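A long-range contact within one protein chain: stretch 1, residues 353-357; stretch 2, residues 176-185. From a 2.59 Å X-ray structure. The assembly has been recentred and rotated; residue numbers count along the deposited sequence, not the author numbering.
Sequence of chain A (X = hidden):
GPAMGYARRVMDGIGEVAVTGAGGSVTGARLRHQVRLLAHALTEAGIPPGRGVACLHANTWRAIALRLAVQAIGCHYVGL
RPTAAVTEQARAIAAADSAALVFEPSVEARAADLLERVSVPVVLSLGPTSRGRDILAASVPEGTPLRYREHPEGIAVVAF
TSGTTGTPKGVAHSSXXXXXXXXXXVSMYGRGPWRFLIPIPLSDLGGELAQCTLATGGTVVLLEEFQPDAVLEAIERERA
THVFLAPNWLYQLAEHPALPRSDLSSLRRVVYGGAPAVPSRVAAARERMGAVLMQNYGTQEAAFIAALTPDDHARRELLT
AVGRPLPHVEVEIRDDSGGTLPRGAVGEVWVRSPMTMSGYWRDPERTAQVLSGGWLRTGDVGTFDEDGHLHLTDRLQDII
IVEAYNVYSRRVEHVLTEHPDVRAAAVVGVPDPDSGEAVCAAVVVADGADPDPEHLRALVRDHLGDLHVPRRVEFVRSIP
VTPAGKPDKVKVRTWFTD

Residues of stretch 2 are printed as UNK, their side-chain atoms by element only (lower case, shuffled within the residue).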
ATOM      1  N   SER A 353      13.780  11.592  -0.734  1.00 32.55           N
ATOM      2  CA  SER A 353      14.378  10.276  -0.976  1.00 35.12           C
ATOM      3  C   SER A 353      14.436   9.980  -2.471  1.00 31.84           C
ATOM      4  O   SER A 353      13.661  10.536  -3.246  1.00 31.50           O
ATOM      5  CB  SER A 353      13.625   9.183  -0.250  1.00 35.91           C
ATOM      6  OG  SER A 353      12.631   8.599  -1.086  1.00 35.51           O
ATOM      7  N   PRO A 354      15.315   9.046  -2.895  1.00 27.40           N
ATOM      8  CA  PRO A 354      15.333   8.563  -4.271  1.00 27.27           C
ATOM      9  C   PRO A 354      14.082   7.793  -4.713  1.00 27.39           C
ATOM     10  O   PRO A 354      14.010   7.406  -5.867  1.00 29.24           O
ATOM     11  CB  PRO A 354      16.520   7.582  -4.312  1.00 26.40           C
ATOM     12  CG  PRO A 354      16.686   7.134  -2.890  1.00 27.29           C
ATOM     13  CD  PRO A 354      16.330   8.371  -2.075  1.00 27.63           C
ATOM     14  N   MET A 355      13.133   7.557  -3.797  1.00 26.79           N
ATOM     15  CA  MET A 355      11.954   6.753  -4.092  1.00 23.92           C
ATOM     16  C   MET A 355      10.732   7.640  -4.327  1.00 23.89           C
ATOM     17  O   MET A 355       9.699   7.139  -4.748  1.00 26.79           O
ATOM     18  CB  MET A 355      11.670   5.774  -2.952  1.00 24.30           C
ATOM     19  CG  MET A 355      12.664   4.628  -2.927  1.00 24.69           C
ATOM     20  SD  MET A 355      12.428   3.521  -1.538  1.00 24.67           S
ATOM     21  CE  MET A 355      13.016   4.550  -0.192  1.00 25.43           C
ATOM     22  N   THR A 356      10.839   8.952  -4.094  1.00 24.04           N
ATOM     23  CA  THR A 356       9.665   9.821  -4.206  1.00 25.15           C
ATOM     24  C   THR A 356       9.265   9.999  -5.668  1.00 25.31           C
ATOM     25  O   THR A 356      10.101   9.899  -6.576  1.00 24.73           O
ATOM     26  CB  THR A 356       9.883  11.200  -3.583  1.00 27.02           C
ATOM     27  OG1 THR A 356      10.931  11.866  -4.293  1.00 28.66           O
ATOM     28  CG2 THR A 356      10.213  11.084  -2.113  1.00 29.15           C
ATOM     29  N   MET A 357       7.970  10.284  -5.846  1.00 26.40           N
ATOM     30  CA  MET A 357       7.326  10.508  -7.126  1.00 27.64           C
ATOM     31  C   MET A 357       8.093  11.581  -7.906  1.00 27.32           C
ATOM     32  O   MET A 357       8.792  12.384  -7.318  1.00 26.86           O
ATOM     33  CB  MET A 357       5.865  10.948  -6.938  1.00 28.11           C
ATOM     34  CG  MET A 357       5.722  12.390  -6.486  1.00 29.66           C
ATOM     35  SD  MET A 357       4.051  13.067  -6.311  1.00 34.19           S
ATOM     36  CE  MET A 357       3.141  11.981  -7.402  1.00 36.55           C
ATOM     37  N   UNK A 176      14.036   5.198 -12.015  1.00 35.60           N
ATOM     38  CA  UNK A 176      15.090   5.312 -11.011  1.00 35.86           C
ATOM     39  C   UNK A 176      14.521   5.053  -9.619  1.00 33.27           C
ATOM     40  O   UNK A 176      15.129   4.360  -8.815  1.00 32.58           O
ATOM     41  o   UNK A 176      16.142   7.027 -12.300  1.00 43.81           O
ATOM     42  c   UNK A 176      15.731   6.701 -10.977  1.00 39.15           C
ATOM     43  c   UNK A 176      16.919   6.767 -10.041  1.00 40.36           C
ATOM     44  N   UNK A 177      13.371   5.667  -9.352  1.00 31.80           N
ATOM     45  CA  UNK A 177      12.689   5.545  -8.085  1.00 32.43           C
ATOM     46  C   UNK A 177      12.334   4.071  -7.809  1.00 29.61           C
ATOM     47  O   UNK A 177      12.537   3.603  -6.698  1.00 26.71           O
ATOM     48  c   UNK A 177      11.468   6.443  -8.084  1.00 33.80           C
ATOM     49  N   UNK A 178      11.839   3.357  -8.825  1.00 28.43           N
ATOM     50  CA  UNK A 178      11.439   1.953  -8.663  1.00 31.43           C
ATOM     51  C   UNK A 178      12.673   1.077  -8.430  1.00 33.27           C
ATOM     52  O   UNK A 178      12.593   0.076  -7.708  1.00 33.95           O
ATOM     53  c   UNK A 178       6.779   1.500  -8.869  1.00 44.26           C
ATOM     54  c   UNK A 178      10.672   1.412  -9.877  1.00 33.95           C
ATOM     55  c   UNK A 178       9.253   1.965  -9.982  1.00 36.07           C
ATOM     56  s   UNK A 178       8.401   2.085  -8.380  1.00 39.43           S
ATOM     57  N   UNK A 179      13.807   1.456  -9.035  1.00 33.32           N
ATOM     58  CA  UNK A 179      15.066   0.767  -8.786  1.00 33.71           C
ATOM     59  C   UNK A 179      15.488   0.971  -7.322  1.00 36.14           C
ATOM     60  O   UNK A 179      15.955   0.027  -6.674  1.00 39.99           O
ATOM     61  o   UNK A 179      17.289   0.349  -9.636  1.00 30.60           O
ATOM     62  c   UNK A 179      16.154   1.210  -9.730  1.00 32.68           C
ATOM     63  N   UNK A 180      15.323   2.196  -6.803  1.00 32.15           N
ATOM     64  CA  UNK A 180      15.679   2.497  -5.427  1.00 31.54           C
ATOM     65  C   UNK A 180      14.835   1.648  -4.469  1.00 29.41           C
ATOM     66  O   UNK A 180      15.336   1.211  -3.429  1.00 28.53           O
ATOM     67  c   UNK A 180      15.515   3.980  -5.150  1.00 33.76           C
ATOM     68  N   UNK A 181      13.570   1.402  -4.835  1.00 28.48           N
ATOM     69  CA  UNK A 181      12.654   0.597  -4.036  1.00 27.13           C
ATOM     70  C   UNK A 181      13.187  -0.824  -3.866  1.00 25.08           C
ATOM     71  O   UNK A 181      12.951  -1.436  -2.838  1.00 24.44           O
ATOM     72  s   UNK A 181      10.396   2.133  -4.509  1.00 30.60           S
ATOM     73  c   UNK A 181      11.263   0.551  -4.651  1.00 27.08           C
ATOM     74  N   UNK A 182      13.908  -1.344  -4.857  1.00 23.92           N
ATOM     75  CA  UNK A 182      14.485  -2.682  -4.713  1.00 25.20           C
ATOM     76  C   UNK A 182      15.520  -2.656  -3.581  1.00 25.57           C
ATOM     77  O   UNK A 182      15.569  -3.555  -2.735  1.00 25.59           O
ATOM     78  c   UNK A 182      15.656  -4.606  -5.869  1.00 24.60           C
ATOM     79  c   UNK A 182      14.033  -3.213  -7.150  1.00 24.25           C
ATOM     80  c   UNK A 182      15.070  -3.213  -6.034  1.00 23.85           C
ATOM     81  N   UNK A 183      16.330  -1.595  -3.554  1.00 27.04           N
ATOM     82  CA  UNK A 183      17.413  -1.460  -2.563  1.00 27.92           C
ATOM     83  C   UNK A 183      16.810  -1.300  -1.155  1.00 27.12           C
ATOM     84  O   UNK A 183      17.300  -1.898  -0.186  1.00 25.30           O
ATOM     85  o   UNK A 183      19.757  -1.596  -4.395  1.00 25.63           O
ATOM     86  c   UNK A 183      18.363  -0.330  -2.946  1.00 27.76           C
ATOM     87  o   UNK A 183      18.958   0.318  -5.171  1.00 34.08           O
ATOM     88  c   UNK A 183      19.081  -0.563  -4.270  1.00 29.01           C
ATOM     89  N   UNK A 184      15.746  -0.497  -1.067  1.00 24.95           N
ATOM     90  CA  UNK A 184      14.966  -0.339   0.148  1.00 24.16           C
ATOM     91  C   UNK A 184      14.403  -1.690   0.598  1.00 22.55           C
ATOM     92  O   UNK A 184      14.605  -2.095   1.756  1.00 19.53           O
ATOM     93  c   UNK A 184      13.872   0.662  -0.088  1.00 24.59           C
ATOM     94  N   UNK A 185      13.753  -2.404  -0.327  1.00 21.64           N
ATOM     95  CA  UNK A 185      13.177  -3.720  -0.020  1.00 22.15           C
ATOM     96  C   UNK A 185      14.251  -4.640   0.569  1.00 22.84           C
ATOM     97  O   UNK A 185      13.998  -5.325   1.536  1.00 23.89           O
ATOM     98  c   UNK A 185      12.548  -4.335  -1.254  1.00 22.00           C
TER

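Stretch 2 is a continuous helical segment, and it packs against a type I turn running from Ser353 to Thr356. At position 176 the side chain has three atoms, a carbon carrying one oxygen and one carbon, and the position makes little contact, its backbone O lying 4.4 Å from the O of Pro354; the branching at CB identifies Thr176. Position 177 has a single side-chain carbon. Its CA lies 3.2 Å from the O of Pro354, with an angle of 151° at the hydrogen, a CA-H...O contact, and its CB is 3.8 Å from the O of Met355. It is Ala177. The short side chain accompanies a close backbone approach, the CA atoms of Ala177 and Met355 being 4.2 Å apart.

Position 178 carries an unbranched chain of two carbons, a sulfur and a terminal carbon, which points away from the turn and does not touch it; the pattern is that of methionine, Met178. At 179, one carbon is followed by one oxygen, also out of contact, and the residue is Ser179; its hydroxyl is hydrogen-bonded elsewhere in the structure. Position 180 again has one carbon, directed toward the turn, 3.8 Å from the CB of Pro354 and 3.7 Å from the CG of Met355, and is Ala180. At 181 a carbon is followed by a sulfur, which lies 3.7 Å from the CG of Met355; the residue is Cys181, with chi1 in the m well.

Position 182 has one carbon bearing two more and points away; the branched chain is that of valine, Val182. Position 183 has two carbons, the second carrying two oxygens, a carboxylate one carbon from CA that makes no contact with the turn; this is Asp183. The lone carbon at 184 points toward the turn and sits 3.5 Å from the SD of Met355, making this Ala184. Position 185, likewise one carbon, remains out of reach and is Ala185.

The contact is chiefly apolar and has no hydrogen bond across it. Met355, with chi1 m, chi2 t and chi3 m, runs along the helix so that its CG meets Ala180 and Cys181 while its SD reaches Ala184. Residues 177, 180, 181 and 184 recur at the three- and four-residue spacing of a helix and so share one face, where three alanines leave little side chain between backbone and turn. The turn is held locally by a hydrogen bond from the N of Met355 to the OG of Ser353, 2.9 Å long. Together the stretches bury 275 Å², Met355 contributing the largest share.

Stretch 2 (176-185) TAMSACVDAA
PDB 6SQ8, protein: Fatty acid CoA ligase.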